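Local atomic coordinates of xylooligosaccharide oxidase (PDB entry 5L6G), a protein that oxidises the C1 hydroxyl of xylooligosaccharides and related sugars to lactones with a bicovalently bound FAD, passing the electrons to oxygen to give hydrogen peroxide. Residues G132-H137 / P334-S339; G284-H287 / A292-T295; S310-D315 / F320-Y325. All coordinates share one frame; numbering follows the deposited sequence.

Followed from the N terminus, the chain first lays down Gly-132 to His-137 in the FAD-binding part, at the start of helix 135-146, and interaction 1 closes only when the loop 334-339 returns to it nearly two hundred residues later. Both other contacts fall within that long excursion, one after the other. Interaction 2 closes the short loop between strand 280-286 and helix 290-304, and interaction 3 that between strand 308-314 and helix 316-322; both strands belong to the same antiparallel sheet. The Tyr-323 hydroxyl probably hydrogen-bonds to Gly-284 O, joining interactions 2 and 3, while the ring of Phe-320 packs on Gly-136, joining interactions 3 and 1.

Interaction 1 (G132-H137 / P334-S339)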
loop_
_atom_site.group_PDB
_atom_site.type_symbol
_atom_site.label_atom_id
_atom_site.label_comp_id
_atom_site.label_asym_id
_atom_site.label_seq_id
_atom_site.Cartn_x
_atom_site.Cartn_y
_atom_site.Cartn_z
ATOM N N GLY A 132 -5.161 -12.793 -6.214
ATOM C CA GLY A 132 -6.031 -12.613 -5.051
ATOM C C GLY A 132 -5.446 -13.095 -3.749
ATOM O O GLY A 132 -6.163 -13.116 -2.744
ATOM N N ALA A 133 -4.178 -13.513 -3.742
ATOM C CA ALA A 133 -3.529 -13.941 -2.501
ATOM C C ALA A 133 -3.334 -12.726 -1.580
ATOM O O ALA A 133 -2.893 -11.657 -2.013
ATOM C CB ALA A 133 -2.188 -14.643 -2.769
ATOM N N ARG A 134 -3.657 -12.917 -0.307
ATOM C CA ARG A 134 -3.496 -11.888 0.683
ATOM C C ARG A 134 -2.185 -12.104 1.401
ATOM O O ARG A 134 -1.631 -13.224 1.386
ATOM C CB ARG A 134 -4.672 -11.896 1.645
ATOM C CG ARG A 134 -6.001 -11.630 0.963
ATOM C CD ARG A 134 -7.138 -11.937 1.900
ATOM N NE ARG A 134 -8.431 -11.896 1.240
ATOM C CZ ARG A 134 -9.193 -10.810 1.093
ATOM N NH1 ARG A 134 -8.822 -9.635 1.583
ATOM N NH2 ARG A 134 -10.358 -10.917 0.473
ATOM N N LEU A 135 -1.683 -11.023 2.004
ATOM C CA LEU A 135 -0.322 -10.995 2.503
ATOM C C LEU A 135 -0.077 -12.052 3.563
ATOM O O LEU A 135 0.988 -12.634 3.582
ATOM C CB LEU A 135 0.031 -9.613 3.040
ATOM C CG LEU A 135 -0.072 -8.452 2.044
ATOM C CD1 LEU A 135 0.399 -7.160 2.708
ATOM C CD2 LEU A 135 0.737 -8.752 0.780
ATOM N N GLY A 136 -1.050 -12.276 4.456
ATOM C CA GLY A 136 -0.897 -13.255 5.519
ATOM C C GLY A 136 -0.741 -14.672 4.997
ATOM O O GLY A 136 0.055 -15.459 5.503
ATOM N N HIS A 137 -1.497 -14.989 3.964
ATOM C CA HIS A 137 -1.400 -16.283 3.300
ATOM C C HIS A 137 -0.054 -16.451 2.609
ATOM O O HIS A 137 0.567 -17.512 2.717
ATOM C CB HIS A 137 -2.530 -16.433 2.281
ATOM C CG HIS A 137 -2.497 -17.719 1.520
ATOM N ND1 HIS A 137 -2.517 -18.957 2.134
ATOM C CD2 HIS A 137 -2.432 -17.958 0.194
ATOM C CE1 HIS A 137 -2.488 -19.902 1.212
ATOM N NE2 HIS A 137 -2.444 -19.319 0.026
ATOM N N PRO A 334 -13.172 -16.629 1.190
ATOM C CA PRO A 334 -13.910 -15.615 0.425
ATOM C C PRO A 334 -14.945 -14.826 1.267
ATOM O O PRO A 334 -15.374 -13.749 0.862
ATOM C CB PRO A 334 -14.594 -16.433 -0.682
ATOM C CG PRO A 334 -14.672 -17.824 -0.144
ATOM C CD PRO A 334 -13.439 -17.995 0.691
ATOM N N GLY A 335 -15.325 -15.352 2.429
ATOM C CA GLY A 335 -16.189 -14.632 3.365
ATOM C C GLY A 335 -15.535 -13.436 4.057
ATOM O O GLY A 335 -16.210 -12.684 4.763
ATOM N N TYR A 336 -14.224 -13.270 3.875
ATOM C CA TYR A 336 -13.501 -12.116 4.395
ATOM C C TYR A 336 -14.352 -10.854 4.298
ATOM O O TYR A 336 -14.873 -10.524 3.225
ATOM C CB TYR A 336 -12.212 -11.907 3.613
ATOM C CG TYR A 336 -11.367 -10.783 4.153
ATOM C CD1 TYR A 336 -10.483 -11.007 5.196
ATOM C CD2 TYR A 336 -11.458 -9.492 3.626
ATOM C CE1 TYR A 336 -9.703 -9.984 5.706
ATOM C CE2 TYR A 336 -10.680 -8.456 4.130
ATOM C CZ TYR A 336 -9.800 -8.716 5.162
ATOM O OH TYR A 336 -9.026 -7.722 5.672
ATOM N N ASP A 337 -14.510 -10.171 5.428
ATOM C CA ASP A 337 -15.383 -8.999 5.487
ATOM C C ASP A 337 -14.967 -7.971 6.545
ATOM O O ASP A 337 -15.823 -7.246 7.066
ATOM C CB ASP A 337 -16.837 -9.452 5.718
ATOM C CG ASP A 337 -17.049 -10.102 7.077
ATOM O OD1 ASP A 337 -16.144 -10.038 7.936
ATOM O OD2 ASP A 337 -18.137 -10.684 7.291
ATOM N N GLN A 338 -13.668 -7.892 6.855
ATOM C CA GLN A 338 -13.194 -6.890 7.793
ATOM C C GLN A 338 -13.463 -5.532 7.156
ATOM O O GLN A 338 -13.210 -5.343 5.952
ATOM C CB GLN A 338 -11.698 -7.051 8.085
ATOM C CG GLN A 338 -11.331 -8.367 8.752
ATOM C CD GLN A 338 -12.047 -8.564 10.072
ATOM O OE1 GLN A 338 -13.059 -9.271 10.140
ATOM N NE2 GLN A 338 -11.537 -7.928 11.129
ATOM N N SER A 339 -14.033 -4.610 7.921
ATOM C CA SER A 339 -14.246 -3.269 7.388
ATOM C C SER A 339 -14.219 -2.208 8.494
ATOM O O SER A 339 -14.434 -2.513 9.656
ATOM C CB SER A 339 -15.556 -3.205 6.614
ATOM O OG SER A 339 -16.665 -3.382 7.462
#
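Arg-134 lays its guanidinium over one face of the Tyr-336 ring, a cation-pi pair with CZ of the arginine 4.0 Å from the ring centroid and 26° off its normal. The overlap is shifted toward the rim: NH1 of Arg-134 comes within 3.3 Å of CD2 of Tyr-336, and NH2 reaches back toward the tyrosine CB. Because the two planes are inclined by 32°, the groups do not lie flat on each other. On the other ring face, again near the rim, sits the backbone N of Gln-338, 4.1 Å above the plane.

Torsions explain the reach. The arginine chain, extended from CG to NE, and the tyrosine side chain together bridge the 10.7 Å between CA of Arg-134 and CA of Tyr-336. With CG swung opposite the backbone nitrogen (chi1 -176°), the tyrosine ring is carried toward the arginine and turns one face to the guanidinium. In the second shell, NH1 of Arg-134 is hydrogen-bonded to the carbonyl oxygens of Gly-92 and Gly-157, two bonds on the one nitrogen that should restrict how the guanidinium turns, and Tyr-336 OH is hydrogen-bonded to NE2 of His-94, one of the two residues covalently linked to FAD.

A leucine in place of Tyr-336 would probably leave the guanidinium without its aromatic mate and His-94 NE2 without its hydroxyl partner. The chemistry is that of a buried cation shared between two carbonyl oxygens and a pi face, its aromatic partner reaching on to a flavin-linked histidine; the arginine's charge would tend to polarise the phenol ring.

Interaction 2 (G284-H287 / A292-T295)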
loop_
_atom_site.group_PDB
_atom_site.type_symbol
_atom_site.label_atom_id
_atom_site.label_comp_id
_atom_site.label_asym_id
_atom_site.label_seq_id
_atom_site.Cartn_x
_atom_site.Cartn_y
_atom_site.Cartn_z
ATOM N N GLY A 284 9.225 -0.458 16.243
ATOM C CA GLY A 284 10.212 -1.040 15.360
ATOM C C GLY A 284 10.137 -2.541 15.270
ATOM O O GLY A 284 9.496 -3.207 16.094
ATOM N N LEU A 285 10.761 -3.061 14.218
ATOM C CA LEU A 285 11.079 -4.467 14.100
ATOM C C LEU A 285 12.539 -4.533 13.658
ATOM O O LEU A 285 12.905 -4.061 12.577
ATOM C CB LEU A 285 10.169 -5.171 13.096
ATOM C CG LEU A 285 10.263 -6.698 13.114
ATOM C CD1 LEU A 285 9.664 -7.235 14.405
ATOM C CD2 LEU A 285 9.617 -7.350 11.914
ATOM N N TYR A 286 13.374 -5.095 14.517
ATOM C CA TYR A 286 14.780 -5.205 14.239
ATOM C C TYR A 286 15.054 -6.617 13.763
ATOM O O TYR A 286 14.677 -7.586 14.429
ATOM C CB TYR A 286 15.561 -4.900 15.507
ATOM C CG TYR A 286 17.043 -4.898 15.305
ATOM C CD1 TYR A 286 17.680 -3.804 14.726
ATOM C CD2 TYR A 286 17.809 -5.993 15.685
ATOM C CE1 TYR A 286 19.042 -3.801 14.522
ATOM C CE2 TYR A 286 19.183 -6.005 15.492
ATOM C CZ TYR A 286 19.788 -4.903 14.914
ATOM O OH TYR A 286 21.130 -4.906 14.731
ATOM N N HIS A 287 15.692 -6.744 12.604
ATOM C CA HIS A 287 16.005 -8.059 12.056
ATOM C C HIS A 287 17.277 -8.616 12.689
ATOM O O HIS A 287 18.359 -8.581 12.105
ATOM C CB HIS A 287 16.123 -7.992 10.545
ATOM C CG HIS A 287 14.825 -7.708 9.864
ATOM N ND1 HIS A 287 14.442 -8.362 8.722
ATOM C CD2 HIS A 287 13.805 -6.873 10.180
ATOM C CE1 HIS A 287 13.257 -7.926 8.341
ATOM N NE2 HIS A 287 12.849 -7.017 9.206
ATOM N N ALA A 292 21.314 -7.416 20.008
ATOM C CA ALA A 292 21.783 -6.696 18.828
ATOM C C ALA A 292 20.971 -5.407 18.649
ATOM O O ALA A 292 21.530 -4.342 18.357
ATOM C CB ALA A 292 21.700 -7.584 17.595
ATOM N N LEU A 293 19.659 -5.498 18.849
ATOM C CA LEU A 293 18.805 -4.308 18.833
ATOM C C LEU A 293 19.265 -3.259 19.848
ATOM O O LEU A 293 19.422 -2.082 19.510
ATOM C CB LEU A 293 17.348 -4.685 19.132
ATOM C CG LEU A 293 16.438 -3.515 19.519
ATOM C CD1 LEU A 293 16.291 -2.572 18.337
ATOM C CD2 LEU A 293 15.086 -3.995 20.011
ATOM N N LYS A 294 19.461 -3.686 21.093
ATOM C CA LYS A 294 19.789 -2.755 22.169
ATOM C C LYS A 294 21.027 -1.941 21.811
ATOM O O LYS A 294 21.064 -0.728 21.994
ATOM C CB LYS A 294 20.002 -3.508 23.488
ATOM C CG LYS A 294 18.735 -4.089 24.105
ATOM C CD LYS A 294 19.060 -4.932 25.334
ATOM C CE LYS A 294 17.811 -5.594 25.910
ATOM N NZ LYS A 294 16.963 -4.635 26.674
ATOM N N THR A 295 22.036 -2.626 21.289
ATOM C CA THR A 295 23.275 -1.989 20.853
ATOM C C THR A 295 23.011 -1.029 19.686
ATOM O O THR A 295 23.504 0.095 19.662
ATOM C CB THR A 295 24.314 -3.065 20.449
ATOM O OG1 THR A 295 24.595 -3.905 21.576
ATOM C CG2 THR A 295 25.614 -2.435 19.968
HETATM O O HOH W 1 23.748 -4.208 16.890
#
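Tyr-286 and Leu-293 make a CH-pi contact in which a backbone carbon, not a methyl group, meets the aromatic face. The leucine CA stands 3.8 Å from the centroid of the tyrosine ring and 15° off its normal, displaced somewhat toward the rim. The neighbouring backbone also bears on the ring, with N of Leu-293 3.4 Å from CE2 of Tyr-286. The first turn of the helix thus rests directly on the aromatic ring.

Apolar side-chain contacts flank this backbone contact. CB of Leu-293 meets CD2 of Tyr-286 at 3.7 Å, and the leucine CD1 lies against CB at the root of the tyrosine. A chi1 of 164° directs the leucine branch toward that root, and the two side chains run alongside each other, pointing opposite ways. CB of Ala-292 approaches CE2 of Tyr-286 obliquely, at 3.6 Å. Its small size is consistent with the close approach of the helix backbone to the outer half of the ring.

The polar component is slight and passes through solvent. A water donates to Ala-292 O at 2.7 Å. The bond from this water to Tyr-286 OH is weak, at 3.5 Å.

The contact joins the end of strand 280-286 to helix 290-304 across a short connection. Tyr-286 also packs on Met-269 of strand 269-275 and on Glu-268, while Leu-293 leans on Thr-235 and Tyr-237 of strand 234-240. Asn-289 OD1 accepts from N of Ala-292 near the beginning of the helix. Together these contacts seat the helix on one face of the antiparallel sheet, over strands 280-286 and 234-240.

Interaction 3 (S310-D315 / F320-Y325); sequences SVQEHD and FRHYAY. With NAG (2-acetamido-2-deoxy-beta-D-glucopyranose), chain E.
His-314 and His-322 bring their imidazoles together obliquely, centroids 5.1 Å apart and planes at 39°, with NE2 of His-314 3.8 Å from ND1 of His-322. One face of the His-314 ring is overlain near its rim by the backbone C of Gln-312, whose OE1 lies at the edge, in the ring plane. The same OE1 comes 3.3 Å from CE1 of His-322, with the amide and imidazole planes 82° apart; it is as close to ND1 of that ring, but at an angle too poor for a hydrogen bond. In-plane at the His-322 edge is CD2 of Tyr-323, while His-322 CD2 sits over the centre of the Tyr-323 ring.

A chi1 of -178° at His-322 swings its imidazole out toward the strand. Second-shell bonds hold the His-314 ring at both nitrogens, ND1 to Glu-318 OE2 and NE2 to Ser-236 OG. Asp-315 caps the following helix through OD1 and Glu-318 N. Across the strand, the N-acetylglucosamine lies beside Glu-313 and Asp-315, its C6 3.8 Å from CB of Asp-315. Beyond the helix, Tyr-325 touches the bound xylose.

With partners at both nitrogens, His-314 is likely to be restrained in rotation, and the carboxylate of Glu-318 would tend to favour a proton on ND1. Toward His-322 the contact is close packing of polar groups without a direct hydrogen bond between the segments, joining the edge strand to the helix it leads into.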
loop_
_atom_site.group_PDB
_atom_site.type_symbol
_atom_site.label_atom_id
_atom_site.label_comp_id
_atom_site.label_asym_id
_atom_site.label_seq_id
_atom_site.Cartn_x
_atom_site.Cartn_y
_atom_site.Cartn_z
ATOM N N SER A 310 8.882 -2.786 25.880
ATOM C CA SER A 310 8.217 -3.883 25.184
ATOM C C SER A 310 9.147 -4.565 24.187
ATOM O O SER A 310 8.769 -4.804 23.043
ATOM C CB SER A 310 6.976 -3.372 24.435
ATOM O OG SER A 310 6.016 -2.845 25.333
ATOM N N VAL A 311 10.362 -4.874 24.615
ATOM C CA VAL A 311 11.304 -5.548 23.735
ATOM C C VAL A 311 10.921 -7.024 23.713
ATOM O O VAL A 311 10.954 -7.687 24.741
ATOM C CB VAL A 311 12.744 -5.361 24.213
ATOM C CG1 VAL A 311 13.707 -6.184 23.376
ATOM C CG2 VAL A 311 13.113 -3.884 24.180
ATOM N N GLN A 312 10.548 -7.524 22.545
ATOM C CA GLN A 312 10.085 -8.908 22.396
ATOM C C GLN A 312 10.785 -9.555 21.210
ATOM O O GLN A 312 10.679 -9.066 20.093
ATOM C CB GLN A 312 8.578 -8.944 22.146
ATOM C CG GLN A 312 7.706 -8.585 23.340
ATOM C CD GLN A 312 6.270 -8.297 22.928
ATOM O OE1 GLN A 312 5.770 -8.850 21.953
ATOM N NE2 GLN A 312 5.607 -7.420 23.669
ATOM N N GLU A 313 11.477 -10.663 21.456
ATOM C CA GLU A 313 12.099 -11.425 20.382
ATOM C C GLU A 313 11.100 -12.433 19.820
ATOM O O GLU A 313 10.388 -13.090 20.574
ATOM C CB GLU A 313 13.307 -12.193 20.895
ATOM C CG GLU A 313 14.296 -11.357 21.676
ATOM C CD GLU A 313 15.560 -12.122 21.987
ATOM O OE1 GLU A 313 16.358 -12.307 21.043
ATOM O OE2 GLU A 313 15.740 -12.543 23.160
ATOM N N HIS A 314 11.108 -12.604 18.508
ATOM C CA HIS A 314 10.135 -13.439 17.822
ATOM C C HIS A 314 10.823 -14.304 16.783
ATOM O O HIS A 314 11.891 -13.951 16.298
ATOM C CB HIS A 314 9.126 -12.551 17.059
ATOM C CG HIS A 314 8.472 -11.488 17.891
ATOM N ND1 HIS A 314 7.533 -11.765 18.864
ATOM C CD2 HIS A 314 8.617 -10.144 17.887
ATOM C CE1 HIS A 314 7.140 -10.640 19.430
ATOM N NE2 HIS A 314 7.766 -9.639 18.838
ATOM N N ASP A 315 10.203 -15.409 16.393
ATOM C CA ASP A 315 10.551 -16.005 15.095
ATOM C C ASP A 315 9.892 -15.149 14.016
ATOM O O ASP A 315 9.190 -14.184 14.334
ATOM C CB ASP A 315 10.188 -17.501 14.995
ATOM C CG ASP A 315 8.693 -17.779 14.879
ATOM O OD1 ASP A 315 7.884 -16.891 14.598
ATOM O OD2 ASP A 315 8.325 -18.948 15.050
ATOM N N PHE A 320 5.575 -11.160 12.310
ATOM C CA PHE A 320 4.517 -10.692 11.445
ATOM C C PHE A 320 3.211 -10.579 12.218
ATOM O O PHE A 320 2.527 -9.571 12.102
ATOM C CB PHE A 320 4.344 -11.577 10.199
ATOM C CG PHE A 320 3.272 -11.081 9.273
ATOM C CD1 PHE A 320 3.477 -9.941 8.507
ATOM C CD2 PHE A 320 2.041 -11.712 9.200
ATOM C CE1 PHE A 320 2.481 -9.454 7.666
ATOM C CE2 PHE A 320 1.042 -11.226 8.349
ATOM C CZ PHE A 320 1.267 -10.092 7.593
ATOM N N ARG A 321 2.880 -11.584 13.025
ATOM C CA ARG A 321 1.644 -11.539 13.810
ATOM C C ARG A 321 1.632 -10.364 14.778
ATOM O O ARG A 321 0.594 -9.755 15.009
ATOM C CB ARG A 321 1.420 -12.815 14.612
ATOM C CG ARG A 321 1.238 -14.067 13.784
ATOM C CD ARG A 321 0.590 -15.187 14.591
ATOM N NE ARG A 321 1.471 -15.720 15.623
ATOM C CZ ARG A 321 2.466 -16.592 15.418
ATOM N NH1 ARG A 321 2.737 -17.059 14.203
ATOM N NH2 ARG A 321 3.205 -17.007 16.446
ATOM N N HIS A 322 2.791 -10.059 15.348
ATOM C CA HIS A 322 2.895 -8.974 16.322
ATOM C C HIS A 322 2.305 -7.651 15.810
ATOM O O HIS A 322 1.630 -6.947 16.552
ATOM C CB HIS A 322 4.352 -8.728 16.703
ATOM C CG HIS A 322 4.510 -7.660 17.736
ATOM N ND1 HIS A 322 4.355 -7.903 19.083
ATOM C CD2 HIS A 322 4.757 -6.336 17.617
ATOM C CE1 HIS A 322 4.511 -6.773 19.751
ATOM N NE2 HIS A 322 4.759 -5.807 18.884
ATOM N N TYR A 323 2.611 -7.296 14.566
ATOM C CA TYR A 323 2.120 -6.039 13.977
ATOM C C TYR A 323 0.911 -6.220 13.058
ATOM O O TYR A 323 0.500 -5.274 12.368
ATOM C CB TYR A 323 3.250 -5.330 13.221
ATOM C CG TYR A 323 4.253 -4.671 14.140
ATOM C CD1 TYR A 323 3.857 -3.646 15.000
ATOM C CD2 TYR A 323 5.595 -5.061 14.146
ATOM C CE1 TYR A 323 4.767 -3.033 15.847
ATOM C CE2 TYR A 323 6.509 -4.444 14.988
ATOM C CZ TYR A 323 6.089 -3.437 15.835
ATOM O OH TYR A 323 6.956 -2.800 16.684
ATOM N N ALA A 324 0.354 -7.426 13.049
ATOM C CA ALA A 324 -0.754 -7.771 12.171
ATOM C C ALA A 324 -2.067 -7.196 12.700
ATOM O O ALA A 324 -2.905 -6.755 11.912
ATOM C CB ALA A 324 -0.866 -9.273 12.038
ATOM N N TYR A 325 -2.244 -7.225 14.019
ATOM C CA TYR A 325 -3.445 -6.673 14.674
ATOM C C TYR A 325 -4.711 -7.327 14.112
ATOM O O TYR A 325 -5.679 -6.661 13.729
ATOM C CB TYR A 325 -3.512 -5.138 14.539
ATOM C CG TYR A 325 -2.310 -4.400 15.101
ATOM C CD1 TYR A 325 -1.811 -4.693 16.371
ATOM C CD2 TYR A 325 -1.689 -3.390 14.374
ATOM C CE1 TYR A 325 -0.718 -4.012 16.885
ATOM C CE2 TYR A 325 -0.593 -2.707 14.880
ATOM C CZ TYR A 325 -0.114 -3.018 16.131
ATOM O OH TYR A 325 0.963 -2.327 16.631
HETATM C C1 NAG E . 14.293 -17.423 17.333
HETATM C C2 NAG E . 13.357 -17.592 18.533
HETATM C C3 NAG E . 12.942 -19.053 18.756
HETATM C C4 NAG E . 12.410 -19.659 17.458
HETATM C C5 NAG E . 13.473 -19.482 16.379
HETATM C C6 NAG E . 13.017 -20.025 15.027
HETATM C C7 NAG E . 13.372 -16.131 20.511
HETATM C C8 NAG E . 14.139 -15.676 21.721
HETATM N N2 NAG E . 13.969 -17.043 19.736
HETATM O O3 NAG E . 11.953 -19.133 19.763
HETATM O O4 NAG E . 12.084 -21.026 17.611
HETATM O O5 NAG E . 13.723 -18.103 16.228
HETATM O O6 NAG E . 13.867 -19.530 14.010
HETATM O O7 NAG E . 12.257 -15.659 20.283
#